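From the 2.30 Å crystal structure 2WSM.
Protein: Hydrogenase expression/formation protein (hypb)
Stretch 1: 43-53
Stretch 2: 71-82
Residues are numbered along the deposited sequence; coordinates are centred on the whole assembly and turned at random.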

# COMPACT_ATOMS: atom_id res chain seq x y z
N LYS A 43 17.76 1.49 -1.07
CA LYS A 43 17.46 2.91 -1.25
C LYS A 43 18.51 3.81 -0.61
O LYS A 43 18.93 4.81 -1.19
CB LYS A 43 16.08 3.24 -0.68
CG LYS A 43 14.93 2.45 -1.29
CD LYS A 43 13.62 2.70 -0.57
CE LYS A 43 13.61 2.05 0.80
NZ LYS A 43 12.29 2.15 1.45
N THR A 44 18.94 3.44 0.59
CA THR A 44 19.90 4.25 1.33
C THR A 44 21.26 4.30 0.65
O THR A 44 21.85 5.38 0.52
CB THR A 44 20.07 3.72 2.77
OG1 THR A 44 18.82 3.79 3.45
CG2 THR A 44 21.10 4.54 3.54
N LEU A 45 21.76 3.15 0.21
CA LEU A 45 23.06 3.09 -0.44
C LEU A 45 23.05 3.87 -1.75
O LEU A 45 24.00 4.60 -2.05
CB LEU A 45 23.49 1.65 -0.69
CG LEU A 45 24.85 1.46 -1.39
CD1 LEU A 45 25.95 2.15 -0.60
CD2 LEU A 45 25.18 -0.01 -1.57
N LEU A 46 21.98 3.72 -2.52
CA LEU A 46 21.86 4.49 -3.76
C LEU A 46 21.92 5.99 -3.49
O LEU A 46 22.54 6.74 -4.25
CB LEU A 46 20.57 4.15 -4.50
CG LEU A 46 20.36 4.91 -5.81
CD1 LEU A 46 21.45 4.58 -6.83
CD2 LEU A 46 18.99 4.64 -6.40
N ILE A 47 21.30 6.42 -2.40
CA ILE A 47 21.29 7.83 -2.04
C ILE A 47 22.69 8.31 -1.64
O ILE A 47 23.14 9.37 -2.07
CB ILE A 47 20.27 8.13 -0.92
CG1 ILE A 47 18.85 8.04 -1.47
CG2 ILE A 47 20.53 9.51 -0.31
CD1 ILE A 47 17.76 8.14 -0.38
N GLU A 48 23.38 7.53 -0.83
CA GLU A 48 24.75 7.86 -0.45
C GLU A 48 25.64 7.92 -1.68
O GLU A 48 26.29 8.94 -1.93
CB GLU A 48 25.29 6.83 0.55
CG GLU A 48 24.47 6.73 1.82
CD GLU A 48 24.69 5.43 2.57
OE1 GLU A 48 25.09 4.44 1.93
OE2 GLU A 48 24.44 5.40 3.80
N ARG A 49 25.67 6.84 -2.45
CA ARG A 49 26.49 6.78 -3.66
C ARG A 49 26.22 7.98 -4.56
O ARG A 49 27.13 8.53 -5.16
CB ARG A 49 26.25 5.47 -4.42
CG ARG A 49 26.71 4.21 -3.66
CD ARG A 49 28.23 4.12 -3.57
NE ARG A 49 28.85 4.50 -4.84
CZ ARG A 49 29.14 3.65 -5.82
NH1 ARG A 49 28.88 2.36 -5.67
NH2 ARG A 49 29.69 4.09 -6.94
N THR A 50 24.96 8.40 -4.65
CA THR A 50 24.61 9.57 -5.44
C THR A 50 25.27 10.82 -4.88
O THR A 50 25.84 11.62 -5.61
CB THR A 50 23.09 9.81 -5.42
OG1 THR A 50 22.42 8.69 -6.01
CG2 THR A 50 22.74 11.09 -6.16
N ILE A 51 25.15 10.99 -3.57
CA ILE A 51 25.73 12.13 -2.88
C ILE A 51 27.23 12.17 -3.12
O ILE A 51 27.81 13.23 -3.36
CB ILE A 51 25.40 12.07 -1.38
CG1 ILE A 51 23.90 12.30 -1.18
CG2 ILE A 51 26.22 13.09 -0.59
CD1 ILE A 51 23.39 11.87 0.17
N GLU A 52 27.86 10.99 -3.10
CA GLU A 52 29.30 10.88 -3.28
C GLU A 52 29.74 11.27 -4.69
O GLU A 52 30.79 11.87 -4.87
CB GLU A 52 29.77 9.47 -2.94
CG GLU A 52 29.88 9.23 -1.45
CD GLU A 52 29.71 7.77 -1.06
OE1 GLU A 52 30.09 6.89 -1.86
OE2 GLU A 52 29.19 7.53 0.05
N ARG A 53 28.92 10.93 -5.68
CA ARG A 53 29.30 11.13 -7.07
C ARG A 53 29.08 12.57 -7.56
O ARG A 53 29.94 13.12 -8.24
CB ARG A 53 28.57 10.13 -7.98
CG ARG A 53 28.57 10.51 -9.46
CD ARG A 53 29.96 10.39 -10.09
NE ARG A 53 30.48 9.03 -10.00
CZ ARG A 53 30.35 8.10 -10.94
NH1 ARG A 53 30.86 6.89 -10.77
NH2 ARG A 53 29.70 8.38 -12.07
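Stretch 2, residues 71-82: ADYERVRRFGIK

Two helical segments that pack side by side in one chain must settle their charged groups as well as their apolar ones, and this pair from a hydrogenase expression/formation protein shows how unevenly that account can be balanced. Residues 43-53 are helical throughout. Stretch 2 enters as a helix already under way at Ala71, and a type I beta turn spans Arg77 to Gly80, closed by the bond from Gly80 N to Arg77 O (2.9 Å). Gly80 takes a positive phi of 69°, a conformation that favours glycine, and Ile81 follows with extended backbone angles.

The helices run in nearly the same direction, their axes crossing at 23° with a closest approach of 10.0 Å. The backbones draw together along the way: Thr44 CA lies 7.9 Å from Asp72 CA, whereas Glu48 CA is 5.9 Å from Val76 CA. Within each helix the peptide groups are largely occupied by i to i+4 bonds, such as Glu52 N to Glu48 O (2.8 Å) and Val76 N to Asp72 O (3.1 Å), and no backbone hydrogen bond joins the two stretches. The direct polar contacts between them are made by side chains.

Arg75 is the main donor. Its chain is extended, with chi1, chi2 and chi3 all t, and carries the guanidinium across to stretch 1. There NE donates to Glu52 OE2 at 3.2 Å, and NH2 adds a weak hydrogen bond to the same Glu52 OE2 at 3.3 Å; this oxygen lies at the edge of the group, near its plane, where N-H bonds can reach it. Glu48 approaches differently. Its OE1 is 3.4 Å from Arg75 NH1 but lies over one face of the guanidinium, so the salt bridge rests on charge alone, with no N-H pointing at the oxygen. Leu45 CD1, 3.6 Å from Arg75 NH2, and Arg49 CD, 4.0 Å from the same Arg75 NH2, add carbon neighbours.

The other oxygen of Glu48 meets a less favourable partner. Glu48 OE2 and Asp72 OD1 stand only 2.9 Å apart, two acceptors of like charge with no hydrogen bond between them. A water bridges the two carboxylates, donating to Glu48 OE1 at 2.7 Å and to Asp72 OD1 at 3.2 Å, while Asp72 OD2 is satisfied by a residue next to one of the stretches. Thr44 OG1 finds its partner elsewhere in the structure, and its methyl CG2 instead faces Asp72 CG at 4.1 Å.

Carbon contacts fill the remainder. Glu48 CG packs on Val76 CG1 at 3.5 Å, so the aliphatic part of an acidic residue also serves the interface. Past the helix of stretch 2, Phe79 CB lies 4.0 Å and Ile81 CD1 3.7 Å from Ile51 CG2, and Glu52 CG comes within 3.2 Å of Phe79 CZ. The turn thus extends the contact after the helical backbone has left off.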

# COMPACT_ATOMS: atom_id res chain seq x y z
N ALA A 71 25.56 4.45 11.57
CA ALA A 71 26.66 4.49 10.62
C ALA A 71 26.24 5.13 9.31
O ALA A 71 26.98 5.91 8.72
CB ALA A 71 27.20 3.09 10.37
N ASP A 72 25.03 4.79 8.85
CA ASP A 72 24.51 5.35 7.61
C ASP A 72 24.14 6.82 7.75
O ASP A 72 24.28 7.58 6.80
CB ASP A 72 23.31 4.53 7.12
CG ASP A 72 23.72 3.25 6.43
OD1 ASP A 72 24.73 3.27 5.69
OD2 ASP A 72 23.04 2.22 6.63
N TYR A 73 23.69 7.23 8.93
CA TYR A 73 23.42 8.64 9.16
C TYR A 73 24.71 9.46 9.16
O TYR A 73 24.77 10.55 8.59
CB TYR A 73 22.63 8.87 10.45
CG TYR A 73 21.15 8.88 10.20
CD1 TYR A 73 20.54 9.97 9.58
CD2 TYR A 73 20.36 7.81 10.57
CE1 TYR A 73 19.18 9.98 9.34
CE2 TYR A 73 19.00 7.81 10.34
CZ TYR A 73 18.42 8.89 9.72
OH TYR A 73 17.07 8.89 9.49
N GLU A 74 25.75 8.92 9.78
CA GLU A 74 27.06 9.54 9.74
C GLU A 74 27.52 9.63 8.29
O GLU A 74 28.03 10.66 7.86
CB GLU A 74 28.06 8.72 10.54
CG GLU A 74 29.39 9.43 10.75
CD GLU A 74 30.15 8.89 11.94
OE1 GLU A 74 30.32 7.66 12.04
OE2 GLU A 74 30.57 9.71 12.79
N ARG A 75 27.33 8.55 7.55
CA ARG A 75 27.85 8.51 6.19
C ARG A 75 27.23 9.59 5.30
O ARG A 75 27.94 10.25 4.53
CB ARG A 75 27.67 7.12 5.57
CG ARG A 75 28.43 6.93 4.28
CD ARG A 75 28.32 5.50 3.78
NE ARG A 75 28.57 5.40 2.35
CZ ARG A 75 28.50 4.26 1.66
NH1 ARG A 75 28.19 3.13 2.27
NH2 ARG A 75 28.74 4.26 0.35
N VAL A 76 25.92 9.80 5.42
CA VAL A 76 25.25 10.80 4.60
C VAL A 76 25.56 12.21 5.08
O VAL A 76 25.76 13.11 4.27
CB VAL A 76 23.71 10.59 4.56
CG1 VAL A 76 23.38 9.20 4.08
CG2 VAL A 76 23.09 10.86 5.92
N ARG A 77 25.60 12.39 6.40
CA ARG A 77 25.84 13.71 6.98
C ARG A 77 27.30 14.13 6.82
O ARG A 77 27.63 15.32 6.86
CB ARG A 77 25.44 13.71 8.45
CG ARG A 77 23.95 13.87 8.68
CD ARG A 77 23.52 13.34 10.03
NE ARG A 77 22.06 13.28 10.14
CZ ARG A 77 21.41 12.58 11.06
NH1 ARG A 77 22.07 11.87 11.97
NH2 ARG A 77 20.08 12.58 11.07
N ARG A 78 28.17 13.15 6.62
CA ARG A 78 29.60 13.39 6.53
C ARG A 78 29.97 14.36 5.41
O ARG A 78 30.97 15.06 5.50
CB ARG A 78 30.34 12.07 6.33
CG ARG A 78 31.83 12.19 6.11
CD ARG A 78 32.40 10.84 5.77
NE ARG A 78 31.77 9.80 6.58
CZ ARG A 78 31.87 8.50 6.34
NH1 ARG A 78 32.58 8.07 5.30
NH2 ARG A 78 31.26 7.63 7.14
N PHE A 79 29.15 14.39 4.37
CA PHE A 79 29.42 15.26 3.22
C PHE A 79 28.80 16.64 3.40
O PHE A 79 28.61 17.38 2.43
CB PHE A 79 28.94 14.61 1.92
CG PHE A 79 29.73 13.39 1.53
CD1 PHE A 79 30.90 13.51 0.80
CD2 PHE A 79 29.30 12.12 1.89
CE1 PHE A 79 31.64 12.39 0.44
CE2 PHE A 79 30.03 11.00 1.54
CZ PHE A 79 31.20 11.13 0.82
N GLY A 80 28.49 16.99 4.64
CA GLY A 80 27.94 18.29 4.95
C GLY A 80 26.54 18.42 4.40
O GLY A 80 25.90 19.47 4.52
N ILE A 81 26.05 17.35 3.80
CA ILE A 81 24.69 17.29 3.28
C ILE A 81 23.67 17.44 4.39
O ILE A 81 23.81 16.85 5.46
CB ILE A 81 24.46 15.96 2.52
CG1 ILE A 81 24.80 16.13 1.04
CG2 ILE A 81 23.02 15.48 2.67
CD1 ILE A 81 26.23 16.48 0.78
N LYS A 82 22.63 18.24 4.14
CA LYS A 82 21.51 18.30 5.06
C LYS A 82 20.74 16.98 4.98
O LYS A 82 20.39 16.52 3.90
CB LYS A 82 20.59 19.47 4.69
CG LYS A 82 21.27 20.83 4.68
CD LYS A 82 20.31 21.93 4.27
CE LYS A 82 20.93 23.31 4.43
NZ LYS A 82 22.15 23.47 3.58
O HOH W 1 24.45 1.96 2.83